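Local coordinates for ethanolamine utilization protein EutL (Clostridium perfringens E str. JGS1987, PDB 4TLH) that forms trimers of tandem-BMC-domain subunits that probably tile the facets of the ethanolamine-utilisation microcompartment shell, at the interface of chains A and B. Residues are numbered along the deposited sequence; one frame, centred on the assembly and turned at random. Chains: chain A/B, Ethanolamine utilization protein EutL.

Contact 1: the interface of chains A and B. Residues chain A 177-179; chain B 64, 66, 84.
The phenol ring of B:Tyr64 points its tip at A:Pro178, and the carbonyl oxygen of that proline sits in plane at the ring's edge, beside the hydroxyl. The pyrrolidine ring of A:Pro178 crosses the phenol obliquely, its CG 3.7 Å from CE1 of B:Tyr64. The second flat group, the guanidinium of B:Arg66, carries CD of A:Pro179 on one face, 3.6 Å above the plane and displaced toward the rim, while water 2 lies in plane at its edge.

A direct hydrogen bond crosses here: OH of B:Tyr64 donates to O of A:Pro178 at 2.6 Å. It arrives at 132° to the C=O bond, with the donor tilted 22° from the carbonyl plane. The tyrosine has CG anti to its backbone N (chi1 -158°), and from strand 61-67 this sends the ring out to the A:Ala177-A:Pro178-A:Pro179 loop segment. CB of A:Ala177 also touches OH of B:Tyr64, at 3.3 Å.

B:Arg66, on the same strand, bends at chi2 and chi3, and this bent chain brings a guanidinium face against CD of A:Pro179. Its methylene CB and CG pass near O of A:Pro178, so carbon as well as hydroxyl surrounds that oxygen. The two terminal nitrogens reach chain A through water: NH1 meets water 1, and NH2 of B:Arg66 meets the oxygen of water 2 at 2.9 Å. Water 1 bridges on to the carbonyl oxygens of A:Ala177 and A:Pro179, water 2 to that of A:Pro179, and the oxygens of waters 1 and 2 lie 2.6 Å apart, bonded to each other.

The peptide between A:Pro178 and A:Pro179 is cis, a kink that may help set O of A:Pro178 toward B:Tyr64. Joining a loop of one subunit to a strand of its neighbour by backbone recognition, the site helps hold adjacent subunits of the trimer together.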
loop_
_atom_site.group_PDB
_atom_site.type_symbol
_atom_site.label_atom_id
_atom_site.label_comp_id
_atom_site.label_asym_id
_atom_site.label_seq_id
_atom_site.Cartn_x
_atom_site.Cartn_y
_atom_site.Cartn_z
ATOM N N ALA A 177 -4.426 -12.111 -3.622
ATOM C CA ALA A 177 -5.462 -11.836 -2.635
ATOM C C ALA A 177 -5.751 -10.343 -2.581
ATOM O O ALA A 177 -4.828 -9.540 -2.628
ATOM C CB ALA A 177 -5.039 -12.355 -1.267
ATOM N N PRO A 178 -7.037 -9.962 -2.490
ATOM C CA PRO A 178 -7.327 -8.532 -2.424
ATOM C C PRO A 178 -6.883 -7.918 -1.101
ATOM O O PRO A 178 -7.119 -8.467 -0.030
ATOM C CB PRO A 178 -8.850 -8.472 -2.590
ATOM C CG PRO A 178 -9.333 -9.775 -2.164
ATOM C CD PRO A 178 -8.261 -10.775 -2.444
ATOM N N PRO A 179 -6.243 -6.754 -1.158
ATOM C CA PRO A 179 -5.831 -5.934 -2.294
ATOM C C PRO A 179 -4.445 -6.273 -2.830
ATOM O O PRO A 179 -3.504 -6.478 -2.046
ATOM C CB PRO A 179 -5.811 -4.531 -1.690
ATOM C CG PRO A 179 -5.337 -4.768 -0.312
ATOM C CD PRO A 179 -5.970 -6.071 0.118
ATOM N N TYR B 64 -12.845 -13.516 5.561
ATOM C CA TYR B 64 -11.952 -12.625 4.825
ATOM C C TYR B 64 -12.334 -11.214 5.137
ATOM O O TYR B 64 -13.503 -10.886 5.194
ATOM C CB TYR B 64 -12.015 -12.853 3.312
ATOM C CG TYR B 64 -10.779 -12.352 2.588
ATOM C CD1 TYR B 64 -10.690 -11.039 2.137
ATOM C CD2 TYR B 64 -9.707 -13.199 2.351
ATOM C CE1 TYR B 64 -9.556 -10.577 1.487
ATOM C CE2 TYR B 64 -8.560 -12.743 1.697
ATOM C CZ TYR B 64 -8.503 -11.430 1.267
ATOM O OH TYR B 64 -7.377 -10.970 0.613
ATOM N N ARG B 66 -10.280 -7.292 4.541
ATOM C CA ARG B 66 -9.092 -6.517 4.214
ATOM C C ARG B 66 -9.478 -5.127 3.705
ATOM O O ARG B 66 -10.538 -4.941 3.107
ATOM C CB ARG B 66 -8.236 -7.240 3.170
ATOM C CG ARG B 66 -7.525 -8.522 3.616
ATOM C CD ARG B 66 -6.391 -8.285 4.613
ATOM N NE ARG B 66 -5.447 -7.241 4.206
ATOM C CZ ARG B 66 -4.476 -7.396 3.301
ATOM N NH1 ARG B 66 -4.312 -8.557 2.657
ATOM N NH2 ARG B 66 -3.673 -6.377 3.019
ATOM N N ILE B 84 -13.207 -5.106 1.670
ATOM C CA ILE B 84 -13.941 -6.281 1.245
ATOM C C ILE B 84 -14.037 -7.183 2.455
ATOM O O ILE B 84 -13.050 -7.402 3.164
ATOM C CB ILE B 84 -13.276 -7.021 0.058
ATOM C CG1 ILE B 84 -14.081 -8.295 -0.257
ATOM C CG2 ILE B 84 -11.786 -7.321 0.325
ATOM C CD1 ILE B 84 -13.741 -8.959 -1.494
HETATM O O HOH W 1 -3.069 -8.778 0.025
HETATM O O HOH W 2 -2.043 -6.509 0.682
#

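Contact 2: the interface of chains A and B. Residues chain A 161-162, 165-166, 170, 172; chain B 19-20, 22-23.
Helix 154-167 of chain A, in the second BMC domain, packs against the start of helix 21-26 in chain B, where B:Ser20 acts as the N-cap residue. The carboxylate of A:Asp162 reaches that cap with one oxygen, OD1, which accepts two hydrogen bonds. The backbone N of B:Ser20 meets A:Asp162 OD1 on its syn lone pair at 2.7 Å, nearly straight (160° at H). OG of B:Ser20 donates to the same OD1 of A:Asp162 from the anti side at 2.5 Å, 32° out of the carboxylate plane. A:Asp162 has CG anti to its backbone N (chi1 -177°), which swings the carboxylate off its helix toward B:Ser20.

OG of B:Ser20 also accepts from the backbone N of B:Met23, at 3.2 Å. The same hydroxyl therefore caps its own helix and donates to the neighbouring subunit. The other carboxylate oxygen, OD2, is paired with NZ of A:Lys166 in a salt bridge within chain A, and this second-shell lysine probably steadies the carboxylate and offsets its charge. The nearby helix N-terminus may also favour its ionised form.

Beside this polar core, the CD1 branch of A:Leu165 reaches B:Met23, and both its CD1 and CD2 lie against B:Glu22; CD1 of A:Leu165 is 3.9 Å from CB of B:Glu22. B:Met23 crosses the leucine at about a right angle and meets the CE tip of A:Met172 with its own methyl, but its side chain is poorly ordered and the methyl contacts are approximate.

B:Glu22 bends at chi2 and turns its carboxylate back to two waters. Water 3 connects OE2 to the carbonyl oxygens of A:Leu165 and A:Val170, and the oxygen of water 4, 2.8 Å from OE1 of B:Glu22, reaches on to O of A:Leu165. These links tie the end of the chain A helix and the following loop to chain B, so the site joins the capped helix of one subunit to its neighbour in the trimer.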
loop_
_atom_site.group_PDB
_atom_site.type_symbol
_atom_site.label_atom_id
_atom_site.label_comp_id
_atom_site.label_asym_id
_atom_site.label_seq_id
_atom_site.Cartn_x
_atom_site.Cartn_y
_atom_site.Cartn_z
ATOM N N LEU A 161 -13.766 -15.540 -9.857
ATOM C CA LEU A 161 -12.772 -16.595 -9.728
ATOM C C LEU A 161 -13.437 -17.892 -9.339
ATOM O O LEU A 161 -13.174 -18.940 -9.930
ATOM C CB LEU A 161 -11.705 -16.246 -8.701
ATOM C CG LEU A 161 -10.619 -15.266 -9.132
ATOM C CD1 LEU A 161 -9.673 -15.058 -7.986
ATOM C CD2 LEU A 161 -9.884 -15.752 -10.367
ATOM N N ASP A 162 -14.300 -17.824 -8.335
ATOM C CA ASP A 162 -14.996 -18.996 -7.904
ATOM C C ASP A 162 -15.831 -19.536 -9.057
ATOM O O ASP A 162 -15.902 -20.746 -9.270
ATOM C CB ASP A 162 -15.856 -18.691 -6.687
ATOM C CG ASP A 162 -16.539 -19.913 -6.165
ATOM O OD1 ASP A 162 -15.847 -20.811 -5.640
ATOM O OD2 ASP A 162 -17.759 -19.979 -6.306
ATOM N N LEU A 165 -13.530 -21.348 -11.591
ATOM C CA LEU A 165 -13.044 -22.625 -11.096
ATOM C C LEU A 165 -14.111 -23.712 -11.249
ATOM O O LEU A 165 -13.787 -24.866 -11.513
ATOM C CB LEU A 165 -12.595 -22.468 -9.638
ATOM C CG LEU A 165 -11.255 -21.725 -9.524
ATOM C CD1 LEU A 165 -11.071 -21.142 -8.105
ATOM C CD2 LEU A 165 -10.093 -22.632 -9.901
ATOM N N LYS A 166 -15.380 -23.339 -11.105
ATOM C CA LYS A 166 -16.494 -24.274 -11.309
ATOM C C LYS A 166 -16.750 -24.568 -12.777
ATOM O O LYS A 166 -17.281 -25.620 -13.120
ATOM C CB LYS A 166 -17.784 -23.725 -10.707
ATOM C CG LYS A 166 -17.796 -23.640 -9.233
ATOM C CD LYS A 166 -19.147 -23.167 -8.765
ATOM C CE LYS A 166 -18.997 -22.073 -7.757
ATOM N NZ LYS A 166 -20.290 -21.720 -7.137
ATOM N N VAL A 170 -9.591 -26.391 -14.474
ATOM C CA VAL A 170 -8.353 -25.641 -14.202
ATOM C C VAL A 170 -8.007 -25.789 -12.732
ATOM O O VAL A 170 -8.858 -26.174 -11.940
ATOM C CB VAL A 170 -8.501 -24.165 -14.583
ATOM C CG1 VAL A 170 -8.507 -24.019 -16.112
ATOM C CG2 VAL A 170 -9.764 -23.584 -13.968
ATOM N N MET A 172 -5.880 -23.666 -9.403
ATOM C CA MET A 172 -5.351 -22.370 -9.013
ATOM C C MET A 172 -3.874 -22.509 -8.658
ATOM O O MET A 172 -3.494 -23.288 -7.770
ATOM C CB MET A 172 -6.140 -21.780 -7.841
ATOM C CG MET A 172 -5.691 -20.355 -7.431
ATOM S SD MET A 172 -7.053 -19.348 -6.760
ATOM C CE MET A 172 -7.821 -20.492 -5.615
ATOM N N VAL B 19 -19.645 -22.969 -2.985
ATOM C CA VAL B 19 -18.301 -22.477 -3.269
ATOM C C VAL B 19 -17.383 -23.593 -3.777
ATOM O O VAL B 19 -17.447 -24.735 -3.314
ATOM C CB VAL B 19 -17.703 -21.815 -1.997
ATOM C CG1 VAL B 19 -17.612 -22.819 -0.867
ATOM C CG2 VAL B 19 -16.350 -21.194 -2.286
ATOM N N SER B 20 -16.542 -23.267 -4.751
ATOM C CA SER B 20 -15.680 -24.260 -5.358
ATOM C C SER B 20 -14.704 -24.830 -4.326
ATOM O O SER B 20 -14.243 -24.111 -3.440
ATOM C CB SER B 20 -14.904 -23.646 -6.520
ATOM O OG SER B 20 -14.085 -22.597 -6.042
ATOM N N GLU B 22 -11.672 -25.402 -4.726
ATOM C CA GLU B 22 -10.407 -24.710 -4.881
ATOM C C GLU B 22 -10.421 -23.409 -4.097
ATOM O O GLU B 22 -9.482 -23.107 -3.361
ATOM C CB GLU B 22 -10.116 -24.460 -6.370
ATOM C CG GLU B 22 -9.902 -25.744 -7.196
ATOM C CD GLU B 22 -11.178 -26.294 -7.844
ATOM O OE1 GLU B 22 -12.301 -25.974 -7.389
ATOM O OE2 GLU B 22 -11.051 -27.058 -8.833
ATOM N N MET B 23 -11.505 -22.654 -4.213
ATOM C CA MET B 23 -11.647 -21.422 -3.465
ATOM C C MET B 23 -11.763 -21.710 -1.967
ATOM O O MET B 23 -11.209 -20.989 -1.154
ATOM C CB MET B 23 -12.863 -20.636 -3.959
ATOM C CG MET B 23 -12.959 -19.216 -3.460
ATOM S SD MET B 23 -11.501 -18.203 -3.861
ATOM C CE MET B 23 -11.122 -18.759 -5.517
HETATM O O HOH W 3 -11.735 -26.750 -11.396
HETATM O O HOH W 4 -14.444 -26.574 -9.013
#

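Contact 1 and contact 2 belong to one interface between chains A and B, their C-alpha centres about 17 Å apart, and they share no residue. Chain A supplies consecutive parts of its sequence: helix 154-167, the loop after it and the start of strand 171-176 serve contact 2, and the loop just after that strand serves contact 1. Chain B answers from helix 21-26 and the residues leading into it in contact 2, and from strands 61-67 and 83-89 in contact 1. The pairing is not an exact two-fold, as suits a head-to-tail ring of three, in which each subunit offers both kinds of surface.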